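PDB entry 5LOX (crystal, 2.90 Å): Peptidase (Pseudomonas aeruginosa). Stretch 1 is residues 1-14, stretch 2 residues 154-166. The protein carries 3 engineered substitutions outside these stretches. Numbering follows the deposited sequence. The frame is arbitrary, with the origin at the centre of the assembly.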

ATOM      1  N   THR A   1      49.619  64.285  56.430  1.00 75.56           N
ATOM      2  CA  THR A   1      49.417  65.454  57.338  1.00 74.12           C
ATOM      3  C   THR A   1      49.302  64.989  58.801  1.00 72.37           C
ATOM      4  O   THR A   1      48.331  64.361  59.166  1.00 62.78           O
ATOM      5  CB  THR A   1      48.155  66.247  56.963  1.00 69.94           C
ATOM      6  OG1 THR A   1      48.307  66.732  55.638  1.00 77.21           O
ATOM      7  CG2 THR A   1      47.985  67.439  57.860  1.00 68.96           C
ATOM      8  N   TYR A   2      50.325  65.291  59.598  1.00 67.30           N
ATOM      9  CA  TYR A   2      50.309  65.003  61.009  1.00 59.89           C
ATOM     10  C   TYR A   2      51.160  66.029  61.677  1.00 54.88           C
ATOM     11  O   TYR A   2      52.300  66.252  61.254  1.00 54.02           O
ATOM     12  CB  TYR A   2      50.849  63.596  61.270  1.00 60.57           C
ATOM     13  CG  TYR A   2      51.163  63.333  62.732  1.00 57.04           C
ATOM     14  CD1 TYR A   2      50.303  63.755  63.723  1.00 57.19           C
ATOM     15  CD2 TYR A   2      52.296  62.636  63.109  1.00 57.09           C
ATOM     16  CE1 TYR A   2      50.555  63.496  65.053  1.00 60.75           C
ATOM     17  CE2 TYR A   2      52.584  62.400  64.440  1.00 62.10           C
ATOM     18  CZ  TYR A   2      51.695  62.822  65.419  1.00 64.19           C
ATOM     19  OH  TYR A   2      51.942  62.611  66.767  1.00 55.86           O
ATOM     20  N   CYS A   3      50.604  66.726  62.654  1.00 55.13           N
ATOM     21  CA  CYS A   3      51.369  67.781  63.351  1.00 60.37           C
ATOM     22  C   CYS A   3      51.229  67.584  64.828  1.00 56.54           C
ATOM     23  O   CYS A   3      50.195  67.118  65.284  1.00 53.54           O
ATOM     24  CB  CYS A   3      50.883  69.195  62.978  1.00 63.23           C
ATOM     25  SG  CYS A   3      50.878  69.575  61.196  1.00 64.03           S
ATOM     26  N   VAL A   4      52.292  67.909  65.561  1.00 58.55           N
ATOM     27  CA  VAL A   4      52.304  67.840  67.020  1.00 57.72           C
ATOM     28  C   VAL A   4      52.915  69.098  67.543  1.00 56.97           C
ATOM     29  O   VAL A   4      53.877  69.606  66.966  1.00 57.70           O
ATOM     30  CB  VAL A   4      53.211  66.738  67.594  1.00 59.31           C
ATOM     31  CG1 VAL A   4      52.650  66.283  68.909  1.00 63.73           C
ATOM     32  CG2 VAL A   4      53.286  65.552  66.687  1.00 66.59           C
ATOM     33  N   ALA A   5      52.405  69.559  68.674  1.00 58.42           N
ATOM     34  CA  ALA A   5      53.017  70.667  69.401  1.00 62.09           C
ATOM     35  C   ALA A   5      52.917  70.400  70.882  1.00 63.72           C
ATOM     36  O   ALA A   5      51.945  69.793  71.334  1.00 63.71           O
ATOM     37  CB  ALA A   5      52.317  71.953  69.072  1.00 62.23           C
HETATM   38  N   MSE A   6      53.951  70.797  71.609  1.00 62.71           N
HETATM   39  CA  MSE A   6      54.024  70.548  73.013  1.00 63.05           C
HETATM   40  C   MSE A   6      54.372  71.801  73.703  1.00 63.38           C
HETATM   41  O   MSE A   6      55.240  72.534  73.273  1.00 58.72           O
HETATM   42  CB  MSE A   6      55.136  69.555  73.283  1.00 69.28           C
HETATM   43  CG  MSE A   6      54.766  68.228  72.648  1.00 72.50           C
HETATM   44 SE   MSE A   6      56.383  67.339  72.023  1.00 75.31          SE
HETATM   45  CE  MSE A   6      55.594  65.845  71.061  1.00 88.56           C
ATOM     46  N   HIS A   7      53.724  72.029  74.839  1.00 70.05           N
ATOM     47  CA  HIS A   7      54.039  73.158  75.711  1.00 70.91           C
ATOM     48  C   HIS A   7      54.458  72.607  77.068  1.00 71.83           C
ATOM     49  O   HIS A   7      53.632  72.047  77.812  1.00 63.96           O
ATOM     50  CB  HIS A   7      52.839  74.084  75.850  1.00 71.40           C
ATOM     51  CG  HIS A   7      53.016  75.195  76.850  1.00 73.48           C
ATOM     52  ND1 HIS A   7      54.250  75.701  77.208  1.00 71.78           N
ATOM     53  CD2 HIS A   7      52.100  75.905  77.551  1.00 71.27           C
ATOM     54  CE1 HIS A   7      54.086  76.669  78.090  1.00 69.41           C
ATOM     55  NE2 HIS A   7      52.794  76.817  78.303  1.00 70.62           N
ATOM     56  N   LEU A   8      55.759  72.775  77.340  1.00 69.05           N
ATOM     57  CA  LEU A   8      56.440  72.168  78.469  1.00 67.30           C
ATOM     58  C   LEU A   8      57.056  73.219  79.355  1.00 66.47           C
ATOM     59  O   LEU A   8      57.157  74.397  78.987  1.00 60.73           O
ATOM     60  CB  LEU A   8      57.534  71.237  77.949  1.00 67.78           C
ATOM     61  CG  LEU A   8      57.080  70.241  76.883  1.00 66.69           C
ATOM     62  CD1 LEU A   8      58.266  69.627  76.199  1.00 65.70           C
ATOM     63  CD2 LEU A   8      56.227  69.147  77.509  1.00 69.85           C
ATOM     64  N   ALA A   9      57.500  72.767  80.519  1.00 68.40           N
ATOM     65  CA  ALA A   9      58.085  73.655  81.494  1.00 72.43           C
ATOM     66  C   ALA A   9      59.173  74.501  80.855  1.00 74.97           C
ATOM     67  O   ALA A   9      59.204  75.710  81.080  1.00 80.37           O
ATOM     68  CB  ALA A   9      58.630  72.874  82.675  1.00 74.41           C
ATOM     69  N   ASP A  10      60.041  73.888  80.046  1.00 74.33           N
ATOM     70  CA  ASP A  10      61.192  74.624  79.489  1.00 76.59           C
ATOM     71  C   ASP A  10      60.937  75.339  78.162  1.00 72.78           C
ATOM     72  O   ASP A  10      61.798  76.042  77.680  1.00 80.24           O
ATOM     73  CB  ASP A  10      62.409  73.694  79.337  1.00 83.21           C
ATOM     74  CG  ASP A  10      63.011  73.265  80.676  1.00 86.91           C
ATOM     75  OD1 ASP A  10      63.004  74.058  81.643  1.00 86.90           O
ATOM     76  OD2 ASP A  10      63.513  72.115  80.745  1.00 95.96           O
ATOM     77  N   GLY A  11      59.769  75.174  77.575  1.00 70.16           N
ATOM     78  CA  GLY A  11      59.439  75.890  76.344  1.00 67.91           C
ATOM     79  C   GLY A  11      58.418  75.191  75.450  1.00 65.73           C
ATOM     80  O   GLY A  11      57.558  74.461  75.932  1.00 68.62           O
ATOM     81  N   LEU A  12      58.607  75.316  74.145  1.00 64.57           N
ATOM     82  CA  LEU A  12      57.741  74.712  73.169  1.00 65.12           C
ATOM     83  C   LEU A  12      58.519  73.856  72.181  1.00 65.27           C
ATOM     84  O   LEU A  12      59.672  74.131  71.861  1.00 67.12           O
ATOM     85  CB  LEU A  12      57.056  75.810  72.383  1.00 69.78           C
ATOM     86  CG  LEU A  12      56.225  76.787  73.202  1.00 73.26           C
ATOM     87  CD1 LEU A  12      55.984  78.072  72.441  1.00 71.79           C
ATOM     88  CD2 LEU A  12      54.904  76.125  73.561  1.00 74.08           C
ATOM     89  N   VAL A  13      57.871  72.818  71.683  1.00 66.05           N
ATOM     90  CA  VAL A  13      58.432  71.980  70.630  1.00 66.31           C
ATOM     91  C   VAL A  13      57.354  71.780  69.590  1.00 67.03           C
ATOM     92  O   VAL A  13      56.225  71.405  69.938  1.00 69.24           O
ATOM     93  CB  VAL A  13      58.865  70.607  71.169  1.00 65.99           C
ATOM     94  CG1 VAL A  13      59.385  69.725  70.049  1.00 65.23           C
ATOM     95  CG2 VAL A  13      59.941  70.769  72.226  1.00 70.73           C
ATOM     96  N   PHE A  14      57.704  71.992  68.323  1.00 63.05           N
ATOM     97  CA  PHE A  14      56.764  71.810  67.223  1.00 62.76           C
ATOM     98  C   PHE A  14      57.304  70.831  66.197  1.00 59.84           C
ATOM     99  O   PHE A  14      58.488  70.857  65.908  1.00 62.80           O
ATOM    100  CB  PHE A  14      56.550  73.126  66.515  1.00 61.35           C
ATOM    101  CG  PHE A  14      56.032  74.217  67.384  1.00 60.93           C
ATOM    102  CD1 PHE A  14      56.918  75.047  68.055  1.00 63.21           C
ATOM    103  CD2 PHE A  14      54.670  74.450  67.500  1.00 56.63           C
ATOM    104  CE1 PHE A  14      56.453  76.083  68.854  1.00 62.98           C
ATOM    105  CE2 PHE A  14      54.203  75.478  68.281  1.00 59.66           C
ATOM    106  CZ  PHE A  14      55.099  76.305  68.963  1.00 61.20           C
TER
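Stretch 2 154-166: ILDRNLTFDTPLE

Stretch 1 is a hairpin: strand 2-8 turns back at a type I turn from Leu8 to Gly11 into strand 11-14. Stretch 2 begins as the end of a helix, 154-158. It leaves helical geometry at Leu159, makes a type I turn from Thr160 to Thr163, and enters a second helix at 165. The first helix runs nearly parallel to strand 2-8, at 14°, with the axes 12.4 Å apart at their closest. Side chains must bridge that gap. Leu155 CD1 lies 3.9 Å from Val4 CG1, and Leu155 CD2 lies 3.7 Å from Met6 CE. Met6 is a selenomethionine; its CG also lies 3.7 Å from Leu159 CD2.

Further along, the backbones close in. The CA atoms of Leu8 and Phe161 are 4.6 Å apart. Here Ala9 N donates a hydrogen bond to Phe161 O, at 2.8 Å and nearly straight. It ties the hairpin turn to the loop and is the only hydrogen bond between the stretches. The Phe161 ring points its edge at the face of His7, with centroids 5.8 Å apart and planes at 83°. Phe161 CE2 is 3.9 Å from Ala9 CB.

Leu165 has the largest covered area of either stretch. Its CB points sideways, but the end of the side chain reaches the hairpin. Leu165 CD2 lies 4.0 Å from Leu8 CD1 and 3.9 Å from Val13 CG2, so it touches both strands. Leu165 CD1 lies 3.8 Å from Asp10 O.

Leu8 meets both Phe161 and Leu165: its CA is 3.4 Å from Phe161 O, and its CD1, as above, touches Leu165. Leu8 CD2 is 3.3 Å from Thr160 O, and Leu8 CD1 is 3.6 Å from Thr163 O. The loop that Leu8 meets is braced internally: Thr160 N donates to Thr163 OG1 at 3.0 Å, and Thr163 N to Thr160 O at 2.9 Å.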

ATOM      1  N   ILE A 154      52.565  56.663  72.184  1.00 60.36           N
ATOM      2  CA  ILE A 154      53.883  56.940  72.718  1.00 63.04           C
ATOM      3  C   ILE A 154      53.950  58.291  73.477  1.00 64.43           C
ATOM      4  O   ILE A 154      54.671  58.430  74.469  1.00 66.92           O
ATOM      5  CB  ILE A 154      54.965  56.829  71.636  1.00 64.23           C
ATOM      6  CG1 ILE A 154      56.341  56.652  72.285  1.00 67.95           C
ATOM      7  CG2 ILE A 154      54.939  58.016  70.699  1.00 68.39           C
ATOM      8  CD1 ILE A 154      56.528  55.285  72.935  1.00 68.82           C
ATOM      9  N   LEU A 155      53.175  59.270  73.035  1.00 59.39           N
ATOM     10  CA  LEU A 155      53.131  60.541  73.720  1.00 56.41           C
ATOM     11  C   LEU A 155      52.360  60.437  75.024  1.00 56.44           C
ATOM     12  O   LEU A 155      52.783  60.972  76.035  1.00 58.71           O
ATOM     13  CB  LEU A 155      52.501  61.589  72.809  1.00 58.22           C
ATOM     14  CG  LEU A 155      53.266  61.815  71.494  1.00 58.60           C
ATOM     15  CD1 LEU A 155      52.561  62.832  70.617  1.00 58.26           C
ATOM     16  CD2 LEU A 155      54.679  62.286  71.770  1.00 60.52           C
ATOM     17  N   ASP A 156      51.199  59.793  74.994  1.00 58.67           N
ATOM     18  CA  ASP A 156      50.423  59.582  76.192  1.00 60.09           C
ATOM     19  C   ASP A 156      51.289  58.912  77.244  1.00 65.74           C
ATOM     20  O   ASP A 156      51.262  59.299  78.407  1.00 74.34           O
ATOM     21  CB  ASP A 156      49.210  58.712  75.916  1.00 63.71           C
ATOM     22  CG  ASP A 156      48.026  59.501  75.413  1.00 70.64           C
ATOM     23  OD1 ASP A 156      47.943  60.738  75.662  1.00 73.71           O
ATOM     24  OD2 ASP A 156      47.154  58.874  74.752  1.00 76.35           O
ATOM     25  N   ARG A 157      52.064  57.905  76.850  1.00 64.64           N
ATOM     26  CA  ARG A 157      52.868  57.126  77.811  1.00 65.28           C
ATOM     27  C   ARG A 157      53.975  57.904  78.477  1.00 63.05           C
ATOM     28  O   ARG A 157      54.209  57.728  79.641  1.00 68.75           O
ATOM     29  CB  ARG A 157      53.499  55.916  77.129  1.00 65.78           C
ATOM     30  CG  ARG A 157      52.519  54.815  76.767  1.00 69.53           C
ATOM     31  CD  ARG A 157      53.227  53.710  76.002  1.00 70.12           C
ATOM     32  NE  ARG A 157      52.914  52.392  76.560  1.00 76.52           N
ATOM     33  CZ  ARG A 157      52.295  51.411  75.915  1.00 78.41           C
ATOM     34  NH1 ARG A 157      51.909  51.570  74.658  1.00 83.69           N
ATOM     35  NH2 ARG A 157      52.071  50.267  76.530  1.00 79.99           N
ATOM     36  N   ASN A 158      54.671  58.740  77.727  1.00 66.64           N
ATOM     37  CA  ASN A 158      55.959  59.261  78.166  1.00 69.02           C
ATOM     38  C   ASN A 158      56.016  60.742  78.395  1.00 70.39           C
ATOM     39  O   ASN A 158      56.785  61.215  79.207  1.00 79.95           O
ATOM     40  CB  ASN A 158      57.029  58.847  77.154  1.00 70.23           C
ATOM     41  CG  ASN A 158      57.178  57.322  77.060  1.00 75.82           C
ATOM     42  OD1 ASN A 158      56.676  56.705  76.118  1.00 79.96           O
ATOM     43  ND2 ASN A 158      57.766  56.698  78.087  1.00 77.93           N
ATOM     44  N   LEU A 159      55.190  61.489  77.702  1.00 73.15           N
ATOM     45  CA  LEU A 159      55.290  62.929  77.761  1.00 72.62           C
ATOM     46  C   LEU A 159      54.557  63.500  78.958  1.00 70.66           C
ATOM     47  O   LEU A 159      53.436  63.088  79.259  1.00 75.59           O
ATOM     48  CB  LEU A 159      54.721  63.505  76.479  1.00 75.80           C
ATOM     49  CG  LEU A 159      55.244  64.889  76.214  1.00 81.74           C
ATOM     50  CD1 LEU A 159      56.691  64.824  75.794  1.00 90.55           C
ATOM     51  CD2 LEU A 159      54.433  65.505  75.103  1.00 83.88           C
ATOM     52  N   THR A 160      55.177  64.453  79.634  1.00 67.68           N
ATOM     53  CA  THR A 160      54.518  65.249  80.677  1.00 68.80           C
ATOM     54  C   THR A 160      55.057  66.678  80.642  1.00 66.45           C
ATOM     55  O   THR A 160      56.014  66.964  79.966  1.00 65.85           O
ATOM     56  CB  THR A 160      54.794  64.733  82.098  1.00 72.46           C
ATOM     57  OG1 THR A 160      56.062  65.215  82.536  1.00 70.48           O
ATOM     58  CG2 THR A 160      54.756  63.215  82.159  1.00 73.85           C
ATOM     59  N   PHE A 161      54.417  67.577  81.372  1.00 67.99           N
ATOM     60  CA  PHE A 161      54.794  68.985  81.353  1.00 64.62           C
ATOM     61  C   PHE A 161      56.268  69.165  81.639  1.00 68.54           C
ATOM     62  O   PHE A 161      56.905  70.061  81.094  1.00 65.05           O
ATOM     63  CB  PHE A 161      53.967  69.767  82.379  1.00 64.58           C
ATOM     64  CG  PHE A 161      54.139  71.246  82.277  1.00 64.77           C
ATOM     65  CD1 PHE A 161      53.800  71.923  81.108  1.00 63.37           C
ATOM     66  CD2 PHE A 161      54.658  71.972  83.333  1.00 66.05           C
ATOM     67  CE1 PHE A 161      53.972  73.303  81.008  1.00 60.72           C
ATOM     68  CE2 PHE A 161      54.841  73.345  83.228  1.00 64.25           C
ATOM     69  CZ  PHE A 161      54.491  74.010  82.066  1.00 60.45           C
ATOM     70  N   ASP A 162      56.795  68.322  82.525  1.00 72.91           N
ATOM     71  CA  ASP A 162      58.190  68.426  82.972  1.00 70.63           C
ATOM     72  C   ASP A 162      59.205  67.751  82.066  1.00 67.46           C
ATOM     73  O   ASP A 162      60.393  67.829  82.329  1.00 71.67           O
ATOM     74  CB  ASP A 162      58.300  67.876  84.391  1.00 76.75           C
ATOM     75  CG  ASP A 162      57.575  68.745  85.408  1.00 84.32           C
ATOM     76  OD1 ASP A 162      57.723  69.986  85.366  1.00 81.39           O
ATOM     77  OD2 ASP A 162      56.800  68.181  86.211  1.00 95.41           O
ATOM     78  N   THR A 163      58.759  67.045  81.032  1.00 63.95           N
ATOM     79  CA  THR A 163      59.688  66.411  80.115  1.00 63.36           C
ATOM     80  C   THR A 163      60.571  67.494  79.521  1.00 64.56           C
ATOM     81  O   THR A 163      60.070  68.521  79.087  1.00 69.29           O
ATOM     82  CB  THR A 163      58.957  65.659  78.981  1.00 64.08           C
ATOM     83  OG1 THR A 163      58.141  64.604  79.520  1.00 66.97           O
ATOM     84  CG2 THR A 163      59.951  65.042  78.009  1.00 63.01           C
ATOM     85  N   PRO A 164      61.899  67.300  79.521  1.00 66.55           N
ATOM     86  CA  PRO A 164      62.771  68.301  78.891  1.00 67.58           C
ATOM     87  C   PRO A 164      62.577  68.356  77.388  1.00 63.74           C
ATOM     88  O   PRO A 164      62.145  67.373  76.800  1.00 62.18           O
ATOM     89  CB  PRO A 164      64.188  67.814  79.231  1.00 70.40           C
ATOM     90  CG  PRO A 164      64.019  66.908  80.410  1.00 72.76           C
ATOM     91  CD  PRO A 164      62.668  66.287  80.264  1.00 69.66           C
ATOM     92  N   LEU A 165      63.004  69.449  76.771  1.00 65.61           N
ATOM     93  CA  LEU A 165      62.778  69.651  75.333  1.00 66.48           C
ATOM     94  C   LEU A 165      63.458  68.604  74.442  1.00 73.12           C
ATOM     95  O   LEU A 165      62.791  67.964  73.648  1.00 72.33           O
ATOM     96  CB  LEU A 165      63.213  71.037  74.901  1.00 65.91           C
ATOM     97  CG  LEU A 165      62.627  72.209  75.698  1.00 68.47           C
ATOM     98  CD1 LEU A 165      63.237  73.510  75.224  1.00 72.38           C
ATOM     99  CD2 LEU A 165      61.137  72.274  75.578  1.00 67.32           C
ATOM    100  N   GLU A 166      64.759  68.345  74.647  1.00 85.84           N
ATOM    101  CA  GLU A 166      65.454  67.328  73.835  1.00 83.00           C
ATOM    102  C   GLU A 166      64.678  65.973  73.879  1.00 80.60           C
ATOM    103  O   GLU A 166      64.538  65.323  72.863  1.00 79.91           O
ATOM    104  CB  GLU A 166      66.951  67.180  74.201  1.00 86.24           C
TER